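Local coordinates for protein probable glutamine synthetase (Pseudomonas aeruginosa, PDB 4HPP) that belongs to the glutamine synthetase family and binds glutamic acid and a magnesium ion in the pocket of its catalytic domain, at residues A[195-206]-A[337-346]. Sequence-based numbering, arbitrary orientation.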
loop_
_atom_site.group_PDB
_atom_site.type_symbol
_atom_site.label_atom_id
_atom_site.label_comp_id
_atom_site.label_asym_id
_atom_site.label_seq_id
_atom_site.Cartn_x
_atom_site.Cartn_y
_atom_site.Cartn_z
ATOM N N GLY A 195 33.130 36.753 14.680
ATOM C CA GLY A 195 33.313 36.154 15.974
ATOM C C GLY A 195 32.573 34.845 16.203
ATOM O O GLY A 195 32.709 33.881 15.426
ATOM N N VAL A 196 31.811 34.823 17.303
ATOM C CA VAL A 196 31.271 33.610 17.905
ATOM C C VAL A 196 30.188 33.130 16.963
ATOM O O VAL A 196 30.067 31.909 16.665
ATOM C CB VAL A 196 30.694 33.875 19.314
ATOM C CG1 VAL A 196 30.017 32.639 19.880
ATOM C CG2 VAL A 196 31.781 34.318 20.300
ATOM N N ALA A 197 29.440 34.104 16.451
ATOM C CA ALA A 197 28.367 33.829 15.511
ATOM C C ALA A 197 28.891 32.956 14.349
ATOM O O ALA A 197 28.174 32.084 13.862
ATOM C CB ALA A 197 27.692 35.127 15.022
ATOM N N ALA A 198 30.154 33.135 13.953
ATOM C CA ALA A 198 30.740 32.346 12.850
ATOM C C ALA A 198 30.788 30.845 13.208
ATOM O O ALA A 198 30.276 30.033 12.439
ATOM C CB ALA A 198 32.113 32.886 12.439
ATOM N N ALA A 199 31.304 30.500 14.391
ATOM C CA ALA A 199 31.195 29.113 14.915
ATOM C C ALA A 199 29.752 28.612 15.185
ATOM O O ALA A 199 29.428 27.446 14.888
ATOM C CB ALA A 199 32.064 28.924 16.140
ATOM N N ASP A 200 28.882 29.480 15.710
ATOM C CA ASP A 200 27.454 29.101 15.838
ATOM C C ASP A 200 26.895 28.677 14.484
ATOM O O ASP A 200 26.182 27.642 14.372
ATOM C CB ASP A 200 26.612 30.223 16.426
ATOM C CG ASP A 200 27.015 30.578 17.856
ATOM O OD1 ASP A 200 26.437 31.545 18.396
ATOM O OD2 ASP A 200 27.912 29.907 18.436
ATOM N N ARG A 201 27.269 29.441 13.453
ATOM C CA ARG A 201 26.833 29.114 12.073
ATOM C C ARG A 201 27.319 27.698 11.677
ATOM O O ARG A 201 26.530 26.872 11.183
ATOM C CB ARG A 201 27.276 30.195 11.100
ATOM C CG ARG A 201 26.737 30.119 9.691
ATOM C CD ARG A 201 26.843 31.505 9.060
ATOM N NE ARG A 201 25.835 32.409 9.652
ATOM C CZ ARG A 201 25.518 33.653 9.264
ATOM N NH1 ARG A 201 26.102 34.249 8.251
ATOM N NH2 ARG A 201 24.576 34.293 9.918
ATOM N N ALA A 202 28.575 27.396 11.974
ATOM C CA ALA A 202 29.088 26.100 11.608
ATOM C C ALA A 202 28.187 25.060 12.283
ATOM O O ALA A 202 27.691 24.163 11.629
ATOM C CB ALA A 202 30.520 25.974 12.033
ATOM N N VAL A 203 27.857 25.245 13.561
ATOM C CA VAL A 203 27.003 24.250 14.261
ATOM C C VAL A 203 25.595 24.199 13.620
ATOM O O VAL A 203 25.106 23.111 13.258
ATOM C CB VAL A 203 26.890 24.521 15.789
ATOM C CG1 VAL A 203 25.774 23.676 16.428
ATOM C CG2 VAL A 203 28.225 24.307 16.478
ATOM N N ASN A 204 24.971 25.370 13.470
ATOM C CA ASN A 204 23.686 25.490 12.804
ATOM C C ASN A 204 23.638 24.831 11.435
ATOM O O ASN A 204 22.689 24.087 11.127
ATOM C CB ASN A 204 23.341 26.947 12.578
ATOM C CG ASN A 204 23.093 27.701 13.847
ATOM O OD1 ASN A 204 22.755 27.144 14.872
ATOM N ND2 ASN A 204 23.256 28.995 13.773
ATOM N N VAL A 205 24.633 25.098 10.601
ATOM C CA VAL A 205 24.684 24.399 9.290
ATOM C C VAL A 205 24.662 22.858 9.436
ATOM O O VAL A 205 24.025 22.170 8.622
ATOM C CB VAL A 205 25.877 24.828 8.400
ATOM C CG1 VAL A 205 26.058 23.873 7.255
ATOM C CG2 VAL A 205 25.694 26.253 7.877
ATOM N N ARG A 206 25.312 22.315 10.471
ATOM C CA ARG A 206 25.339 20.867 10.611
ATOM C C ARG A 206 24.017 20.311 11.147
ATOM O O ARG A 206 23.520 19.213 10.693
ATOM C CB ARG A 206 26.455 20.477 11.554
ATOM C CG ARG A 206 27.814 20.779 10.985
ATOM C CD ARG A 206 28.792 21.125 12.105
ATOM N NE ARG A 206 30.100 21.444 11.534
ATOM C CZ ARG A 206 31.279 21.199 12.119
ATOM N NH1 ARG A 206 31.287 20.601 13.314
ATOM N NH2 ARG A 206 32.435 21.563 11.501
ATOM N N ASP A 337 37.902 19.182 9.791
ATOM C CA ASP A 337 36.802 18.295 9.426
ATOM C C ASP A 337 35.617 18.492 10.382
ATOM O O ASP A 337 35.706 19.321 11.339
ATOM C CB ASP A 337 37.255 16.836 9.295
ATOM C CG ASP A 337 37.812 16.247 10.578
ATOM O OD1 ASP A 337 38.975 15.765 10.557
ATOM O OD2 ASP A 337 37.099 16.201 11.600
ATOM N N ALA A 338 34.489 17.820 10.118
ATOM C CA ALA A 338 33.277 18.094 10.934
ATOM C C ALA A 338 33.201 17.361 12.284
ATOM O O ALA A 338 32.217 17.526 13.027
ATOM C CB ALA A 338 32.038 17.844 10.129
ATOM N N THR A 339 34.213 16.538 12.607
ATOM C CA THR A 339 34.275 15.900 13.918
ATOM C C THR A 339 34.740 16.921 14.954
ATOM O O THR A 339 34.713 16.659 16.159
ATOM C CB THR A 339 35.229 14.673 13.967
ATOM O OG1 THR A 339 36.558 15.104 13.701
ATOM C CG2 THR A 339 34.842 13.656 12.954
ATOM N N THR A 340 35.143 18.099 14.499
ATOM C CA THR A 340 35.485 19.184 15.458
ATOM C C THR A 340 34.330 19.814 16.200
ATOM O O THR A 340 33.186 19.594 15.871
ATOM C CB THR A 340 36.146 20.376 14.765
ATOM O OG1 THR A 340 35.256 20.875 13.755
ATOM C CG2 THR A 340 37.461 19.923 14.193
ATOM N N CYS A 341 34.667 20.587 17.228
ATOM C CA CYS A 341 33.755 21.532 17.851
ATOM C C CYS A 341 33.975 22.953 17.243
ATOM O O CYS A 341 34.909 23.646 17.591
ATOM C CB CYS A 341 33.898 21.480 19.383
ATOM S SG CYS A 341 33.269 22.973 20.199
ATOM N N PRO A 342 33.123 23.392 16.308
ATOM C CA PRO A 342 33.387 24.706 15.620
ATOM C C PRO A 342 34.076 25.809 16.467
ATOM O O PRO A 342 35.052 26.423 16.017
ATOM C CB PRO A 342 31.990 25.145 15.184
ATOM C CG PRO A 342 31.240 23.865 14.986
ATOM C CD PRO A 342 31.910 22.735 15.768
ATOM N N HIS A 343 33.585 26.051 17.674
ATOM C CA HIS A 343 34.173 27.003 18.650
ATOM C C HIS A 343 35.515 26.683 19.134
ATOM O O HIS A 343 36.317 27.588 19.275
ATOM C CB HIS A 343 33.317 27.040 19.854
ATOM C CG HIS A 343 31.877 27.231 19.521
ATOM N ND1 HIS A 343 31.035 26.203 19.386
ATOM C CD2 HIS A 343 31.144 28.389 19.269
ATOM C CE1 HIS A 343 29.803 26.681 19.053
ATOM N NE2 HIS A 343 29.879 28.016 18.996
ATOM N N LEU A 344 35.780 25.402 19.441
ATOM C CA LEU A 344 37.111 25.018 19.884
ATOM C C LEU A 344 38.105 25.105 18.725
ATOM O O LEU A 344 39.197 25.655 18.847
ATOM C CB LEU A 344 37.091 23.639 20.558
ATOM C CG LEU A 344 38.455 23.076 20.985
ATOM C CD1 LEU A 344 39.009 23.958 22.093
ATOM C CD2 LEU A 344 38.383 21.621 21.411
ATOM N N ALA A 345 37.688 24.615 17.570
ATOM C CA ALA A 345 38.530 24.642 16.401
ATOM C C ALA A 345 38.869 26.062 16.012
ATOM O O ALA A 345 40.049 26.354 15.853
ATOM C CB ALA A 345 37.879 23.890 15.260
ATOM N N MET A 346 37.871 26.952 15.859
ATOM C CA MET A 346 38.154 28.332 15.424
ATOM C C MET A 346 39.018 29.049 16.482
ATOM O O MET A 346 40.044 29.626 16.137
ATOM C CB MET A 346 36.870 29.075 15.107
ATOM C CG MET A 346 36.955 30.608 14.973
ATOM S SD MET A 346 35.346 31.140 14.391
ATOM C CE MET A 346 35.478 32.953 14.425
#
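His343 NE2 donates to Asp200 OD2 at 2.8 Å in a nearly straight bond, with an N-H...O angle of 173°. The oxygen lies in the ring plane, while the carboxylate is turned steeply against it. The other oxygen, OD1, forms a salt bridge with Arg109 of helix 108-121, so both carboxylate oxygens of Asp200 are engaged and it would probably favour its charged form. One face of the imidazole rests on Ala199, whose CB is 3.3 Å from His343 CD2. Pro342 is a knob in a hole formed by Ala199, Ala202, Val203 and Arg206. Val203 CG2 approaches Pro342 CG to 3.4 Å. The helical segments 196-206 and 342-346 belong to the glutamine synthetase catalytic domain and run at 135° to each other. Their axes come within 8.8 Å, with Ala199 and Ala202 facing Pro342. Segment 196-206 also packs on strands 124-137 and 185-194 of the domain's sheet. The extended chain of Met346, with CG anti to the backbone N (chi1 165°), brings CE beside Ala198 CB at 3.9 Å. At the other end, the Arg206 guanidinium lies between Ala338 on one face and Pro342 CG on the opposite face. Its NH1 makes a weak bond to Thr340 O at 3.3 Å, and NH2 makes a weak one to His132. Thr340 OG1 donates to Asp337 O at 2.9 Å, bracing the type I turn from Asp337 to Thr340.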